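Local coordinates for hypothetical conserved protein (Geobacillus kaustophilus, PDB 2PCS) that is of unknown function but, as a CoxG-family member of the Bet v 1-like clan, probably binds a small hydrophobic ligand, at residues A48-G53 with Y61-E66; K77-G82 with N90-I95. One frame throughout, in Å; residues are numbered along the deposited sequence.

Interaction 1 (A48-G53 with Y61-E66); sequences ADLQIG and YDAIIE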
loop_
_atom_site.group_PDB
_atom_site.type_symbol
_atom_site.label_atom_id
_atom_site.label_comp_id
_atom_site.label_asym_id
_atom_site.label_seq_id
_atom_site.Cartn_x
_atom_site.Cartn_y
_atom_site.Cartn_z
ATOM N N ALA A 48 -7.642 5.725 7.963
ATOM C CA ALA A 48 -6.425 5.322 8.597
ATOM C C ALA A 48 -5.827 6.527 9.345
ATOM O O ALA A 48 -5.792 7.653 8.828
ATOM C CB ALA A 48 -5.481 4.766 7.561
ATOM N N ASP A 49 -5.424 6.276 10.591
ATOM C CA ASP A 49 -4.682 7.242 11.415
ATOM C C ASP A 49 -3.190 6.868 11.306
ATOM O O ASP A 49 -2.762 5.861 11.867
ATOM C CB ASP A 49 -5.193 7.187 12.872
ATOM C CG ASP A 49 -4.229 7.886 13.895
ATOM O OD1 ASP A 49 -3.608 8.937 13.565
ATOM O OD2 ASP A 49 -4.114 7.385 15.043
ATOM N N LEU A 50 -2.424 7.637 10.541
ATOM C CA LEU A 50 -1.011 7.271 10.288
ATOM C C LEU A 50 -0.039 8.165 11.063
ATOM O O LEU A 50 -0.080 9.395 10.963
ATOM C CB LEU A 50 -0.679 7.303 8.782
ATOM C CG LEU A 50 -1.543 6.416 7.890
ATOM C CD1 LEU A 50 -1.415 6.768 6.420
ATOM C CD2 LEU A 50 -1.239 4.980 8.095
ATOM N N GLN A 51 0.825 7.546 11.849
ATOM C CA GLN A 51 1.903 8.297 12.475
ATOM C C GLN A 51 3.223 7.835 11.906
ATOM O O GLN A 51 3.756 6.811 12.268
ATOM C CB GLN A 51 1.822 8.232 14.015
ATOM C CG GLN A 51 0.535 8.912 14.512
ATOM C CD GLN A 51 0.273 8.777 15.996
ATOM O OE1 GLN A 51 1.199 8.593 16.794
ATOM N NE2 GLN A 51 -1.008 8.895 16.382
ATOM N N ILE A 52 3.732 8.611 10.979
ATOM C CA ILE A 52 4.876 8.205 10.231
ATOM C C ILE A 52 6.133 8.856 10.802
ATOM O O ILE A 52 6.255 10.102 10.812
ATOM C CB ILE A 52 4.645 8.497 8.751
ATOM C CG1 ILE A 52 3.589 7.504 8.225
ATOM C CG2 ILE A 52 5.949 8.367 7.967
ATOM C CD1 ILE A 52 2.619 8.107 7.244
ATOM N N GLY A 53 7.041 7.994 11.288
ATOM C CA GLY A 53 8.307 8.389 11.913
ATOM C C GLY A 53 9.462 8.657 10.948
ATOM O O GLY A 53 10.420 9.332 11.309
ATOM N N TYR A 61 -0.876 11.882 9.748
ATOM C CA TYR A 61 -1.670 12.036 8.547
ATOM C C TYR A 61 -2.905 11.270 8.770
ATOM O O TYR A 61 -2.858 10.262 9.436
ATOM C CB TYR A 61 -0.948 11.442 7.341
ATOM C CG TYR A 61 0.387 12.019 7.023
ATOM C CD1 TYR A 61 0.503 12.972 6.053
ATOM C CD2 TYR A 61 1.547 11.603 7.708
ATOM C CE1 TYR A 61 1.729 13.492 5.689
ATOM C CE2 TYR A 61 2.806 12.132 7.374
ATOM C CZ TYR A 61 2.884 13.059 6.334
ATOM O OH TYR A 61 4.095 13.627 5.971
ATOM N N ASP A 62 -4.000 11.764 8.218
ATOM C CA ASP A 62 -5.231 10.979 8.077
ATOM C C ASP A 62 -5.404 10.627 6.614
ATOM O O ASP A 62 -5.130 11.450 5.744
ATOM C CB ASP A 62 -6.448 11.737 8.611
ATOM C CG ASP A 62 -6.396 11.885 10.130
ATOM O OD1 ASP A 62 -6.438 13.024 10.632
ATOM O OD2 ASP A 62 -6.239 10.864 10.838
ATOM N N ALA A 63 -5.837 9.389 6.355
ATOM C CA ALA A 63 -5.924 8.880 5.003
ATOM C C ALA A 63 -7.256 8.246 4.833
ATOM O O ALA A 63 -7.665 7.493 5.694
ATOM C CB ALA A 63 -4.803 7.809 4.753
ATOM N N ILE A 64 -7.930 8.555 3.729
ATOM C CA ILE A 64 -9.070 7.765 3.283
ATOM C C ILE A 64 -8.579 6.741 2.235
ATOM O O ILE A 64 -7.963 7.099 1.237
ATOM C CB ILE A 64 -10.250 8.619 2.685
ATOM C CG1 ILE A 64 -10.734 9.752 3.634
ATOM C CG2 ILE A 64 -11.413 7.721 2.334
ATOM C CD1 ILE A 64 -10.968 9.328 5.072
ATOM N N ILE A 65 -8.858 5.472 2.487
ATOM C CA ILE A 65 -8.455 4.396 1.581
ATOM C C ILE A 65 -9.707 3.680 1.134
ATOM O O ILE A 65 -10.377 3.077 1.982
ATOM C CB ILE A 65 -7.538 3.365 2.318
ATOM C CG1 ILE A 65 -6.372 4.076 3.003
ATOM C CG2 ILE A 65 -7.035 2.286 1.359
ATOM C CD1 ILE A 65 -5.605 3.177 3.953
ATOM N N GLU A 66 -10.020 3.777 -0.170
ATOM C CA GLU A 66 -11.115 3.032 -0.806
ATOM C C GLU A 66 -10.634 1.888 -1.731
ATOM O O GLU A 66 -9.892 2.125 -2.669
ATOM C CB GLU A 66 -12.055 3.947 -1.585
ATOM C CG GLU A 66 -13.398 3.226 -1.866
ATOM C CD GLU A 66 -14.375 4.017 -2.741
ATOM O OE1 GLU A 66 -15.491 3.474 -3.079
ATOM O OE2 GLU A 66 -14.019 5.173 -3.100
#
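The backbone N of Ala48 gives a nearly straight hydrogen bond to Ala63 O, 2.9 Å long with 176° at the hydrogen. Ala63 N answers to Ala48 O, and the same exchange is made two residues on between Leu50 and Tyr61, so that each of these antiparallel pairs is hydrogen-bonded both ways. Asp62 CA adds a weaker CA-H...O contact to Ala48 O, at 3.5 Å.

Side chains alternate between the two faces of the sheet. Ala48, Leu50, Tyr61 and Ala63 share one face, where apolar residues suit a largely buried surface. The small Ala48 CB sits 4.2 Å from Ala63 CB and takes Ile65 CD1 at 3.9 Å, while Leu50 CD1 reaches across the diagonal to Ala63 CB, also at 3.9 Å. Ile52 crosses Tyr61 at about a right angle, its CD1 meeting ring atom CD2 at 3.7 Å. The Tyr61 hydroxyl is hydrogen-bonded to Val57 O of the connecting loop, which fixes the polar end of an otherwise buried side chain.

Asp49 and Asp62 form the non-hydrogen-bonded pair on the other face, where charged groups can meet solvent. The like-charged Asp49 OD1 and Asp62 OD2 stand 4.3 Å apart, a proximity that would probably raise the proton affinity of one or both. Ile65 also lies close to a bound unidentified ligand, so this hairpin of strands 45-52 and 59-71 contributes to the ligand-facing side of the curved antiparallel sheet characteristic of the Bet v 1-like fold.

Interaction 2 (K77-G82 with N90-I95); sequences KLLVNG and NAEGVI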
loop_
_atom_site.group_PDB
_atom_site.type_symbol
_atom_site.label_atom_id
_atom_site.label_comp_id
_atom_site.label_asym_id
_atom_site.label_seq_id
_atom_site.Cartn_x
_atom_site.Cartn_y
_atom_site.Cartn_z
ATOM N N LYS A 77 -8.407 -2.162 -7.242
ATOM C CA LYS A 77 -7.882 -0.818 -7.338
ATOM C C LYS A 77 -7.974 -0.140 -5.988
ATOM O O LYS A 77 -8.821 -0.480 -5.193
ATOM C CB LYS A 77 -8.605 -0.025 -8.416
ATOM C CG LYS A 77 -8.416 -0.634 -9.778
ATOM C CD LYS A 77 -9.003 0.281 -10.870
ATOM C CE LYS A 77 -8.523 -0.052 -12.297
ATOM N NZ LYS A 77 -9.621 0.349 -13.275
ATOM N N LEU A 78 -7.054 0.792 -5.718
ATOM C CA LEU A 78 -7.053 1.561 -4.470
ATOM C C LEU A 78 -7.133 3.035 -4.759
ATOM O O LEU A 78 -6.434 3.511 -5.645
ATOM C CB LEU A 78 -5.781 1.317 -3.646
ATOM C CG LEU A 78 -5.621 0.040 -2.842
ATOM C CD1 LEU A 78 -4.376 0.310 -1.986
ATOM C CD2 LEU A 78 -6.839 -0.421 -1.928
ATOM N N LEU A 79 -7.970 3.755 -4.018
ATOM C CA LEU A 79 -7.958 5.230 -4.078
ATOM C C LEU A 79 -7.564 5.695 -2.710
ATOM O O LEU A 79 -8.165 5.256 -1.723
ATOM C CB LEU A 79 -9.326 5.793 -4.441
ATOM C CG LEU A 79 -10.058 5.175 -5.655
ATOM C CD1 LEU A 79 -11.490 5.757 -5.766
ATOM C CD2 LEU A 79 -9.256 5.461 -6.964
ATOM N N VAL A 80 -6.505 6.505 -2.650
ATOM C CA VAL A 80 -6.004 7.037 -1.389
ATOM C C VAL A 80 -5.986 8.596 -1.349
ATOM O O VAL A 80 -5.414 9.234 -2.247
ATOM C CB VAL A 80 -4.606 6.526 -1.009
ATOM C CG1 VAL A 80 -4.166 7.185 0.327
ATOM C CG2 VAL A 80 -4.545 4.994 -0.879
ATOM N N ASN A 81 -6.645 9.166 -0.324
ATOM C CA ASN A 81 -6.580 10.605 0.013
ATOM C C ASN A 81 -6.029 10.779 1.420
ATOM O O ASN A 81 -6.666 10.397 2.390
ATOM C CB ASN A 81 -7.945 11.265 -0.111
ATOM C CG ASN A 81 -8.507 11.159 -1.505
ATOM O OD1 ASN A 81 -9.295 10.258 -1.795
ATOM N ND2 ASN A 81 -8.097 12.069 -2.395
ATOM N N GLY A 82 -4.813 11.274 1.514
ATOM C CA GLY A 82 -4.121 11.431 2.786
ATOM C C GLY A 82 -3.738 12.903 3.000
ATOM O O GLY A 82 -3.408 13.621 2.054
ATOM N N ASN A 90 -2.824 12.588 -3.017
ATOM C CA ASN A 90 -3.902 11.903 -3.700
ATOM C C ASN A 90 -3.341 10.809 -4.644
ATOM O O ASN A 90 -2.561 11.092 -5.545
ATOM C CB ASN A 90 -4.736 12.926 -4.482
ATOM C CG ASN A 90 -5.278 14.006 -3.585
ATOM O OD1 ASN A 90 -5.767 13.713 -2.457
ATOM N ND2 ASN A 90 -5.141 15.273 -4.028
ATOM N N ALA A 91 -3.756 9.572 -4.423
ATOM C CA ALA A 91 -3.201 8.452 -5.149
ATOM C C ALA A 91 -4.244 7.418 -5.660
ATOM O O ALA A 91 -5.241 7.159 -5.027
ATOM C CB ALA A 91 -2.168 7.768 -4.257
ATOM N N GLU A 92 -3.972 6.815 -6.799
ATOM C CA GLU A 92 -4.670 5.589 -7.199
ATOM C C GLU A 92 -3.647 4.500 -7.548
ATOM O O GLU A 92 -2.531 4.802 -8.033
ATOM C CB GLU A 92 -5.708 5.831 -8.345
ATOM C CG GLU A 92 -5.233 6.810 -9.404
ATOM C CD GLU A 92 -6.223 7.059 -10.584
ATOM O OE1 GLU A 92 -5.693 7.262 -11.728
ATOM O OE2 GLU A 92 -7.498 7.095 -10.373
ATOM N N GLY A 93 -4.007 3.255 -7.268
ATOM C CA GLY A 93 -3.192 2.138 -7.684
ATOM C C GLY A 93 -4.046 1.020 -8.187
ATOM O O GLY A 93 -5.251 0.981 -7.905
ATOM N N VAL A 94 -3.413 0.108 -8.921
ATOM C CA VAL A 94 -4.021 -1.118 -9.410
ATOM C C VAL A 94 -3.141 -2.288 -8.986
ATOM O O VAL A 94 -1.909 -2.263 -9.135
ATOM C CB VAL A 94 -4.113 -1.120 -10.943
ATOM C CG1 VAL A 94 -4.898 -2.316 -11.423
ATOM C CG2 VAL A 94 -4.735 0.210 -11.508
ATOM N N ILE A 95 -3.772 -3.321 -8.437
ATOM C CA ILE A 95 -3.075 -4.516 -8.052
ATOM C C ILE A 95 -3.634 -5.764 -8.804
ATOM O O ILE A 95 -4.850 -6.001 -8.835
ATOM C CB ILE A 95 -3.201 -4.742 -6.548
ATOM C CG1 ILE A 95 -2.454 -3.662 -5.737
ATOM C CG2 ILE A 95 -2.703 -6.083 -6.139
ATOM C CD1 ILE A 95 -3.258 -2.454 -5.529
HETATM O O HOH W 1 -5.616 14.600 0.079
#
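A beta hairpin of strands 75-84 and 87-99 supplies this contact, with Leu78 paired to Gly93 and Val80 to Ala91 by two backbone hydrogen bonds each. The bond from Val80 N to Ala91 O is almost linear (178°) and 2.8 Å long.

On the face carrying Asn81 and Asn90, Asn81 ND2 donates to Asn90 OD1 at 2.9 Å, from above the carbonyl plane, the two amide planes being 58° apart. A water that also donates to Gly82 O gives Asn90 OD1 a second bond of 2.7 Å, and Asn90 ND2 turns to Glu114 on the next strand. An alanine in place of Asn90 would probably leave the Asn81 amide and the Glu114 carboxylate without these mates.

Along the same face Leu79 CD2 lies against Glu92 CB at 3.8 Å, and the extended Lys77 runs beside Val94, Lys77 CE to Val94 CG2 3.9 Å, its aliphatic chain packing while its ammonium group makes only a long, weak ion pair with Asp69. On the other face Val80 CB faces the small Ala91 CB at 4.2 Å, and Leu78 approaches both Ile95 and a bound unidentified ligand, as expected of the concave, cavity-lining side of a Bet v 1-like sheet.

After strand 4-12, two short helices and strand 35-42, the chain enters strand 45-52, turns through a short loop and returns as strand 59-71; interaction 1 closes that loop. The chain then turns again into strand 75-84 and once more into strand 87-99, where interaction 2 closes the hairpin 75-84/87-99. The two contacts are in series and neither encloses nor crosses the other. Four consecutive strands thus form one antiparallel meander. Strands 59-71 and 75-84 are neighbours in the sheet, and probable hydrogen bonds from Ile64 N to Asn81 O and from Glu66 N to Leu79 O join hairpin 45-52/59-71 to hairpin 75-84/87-99.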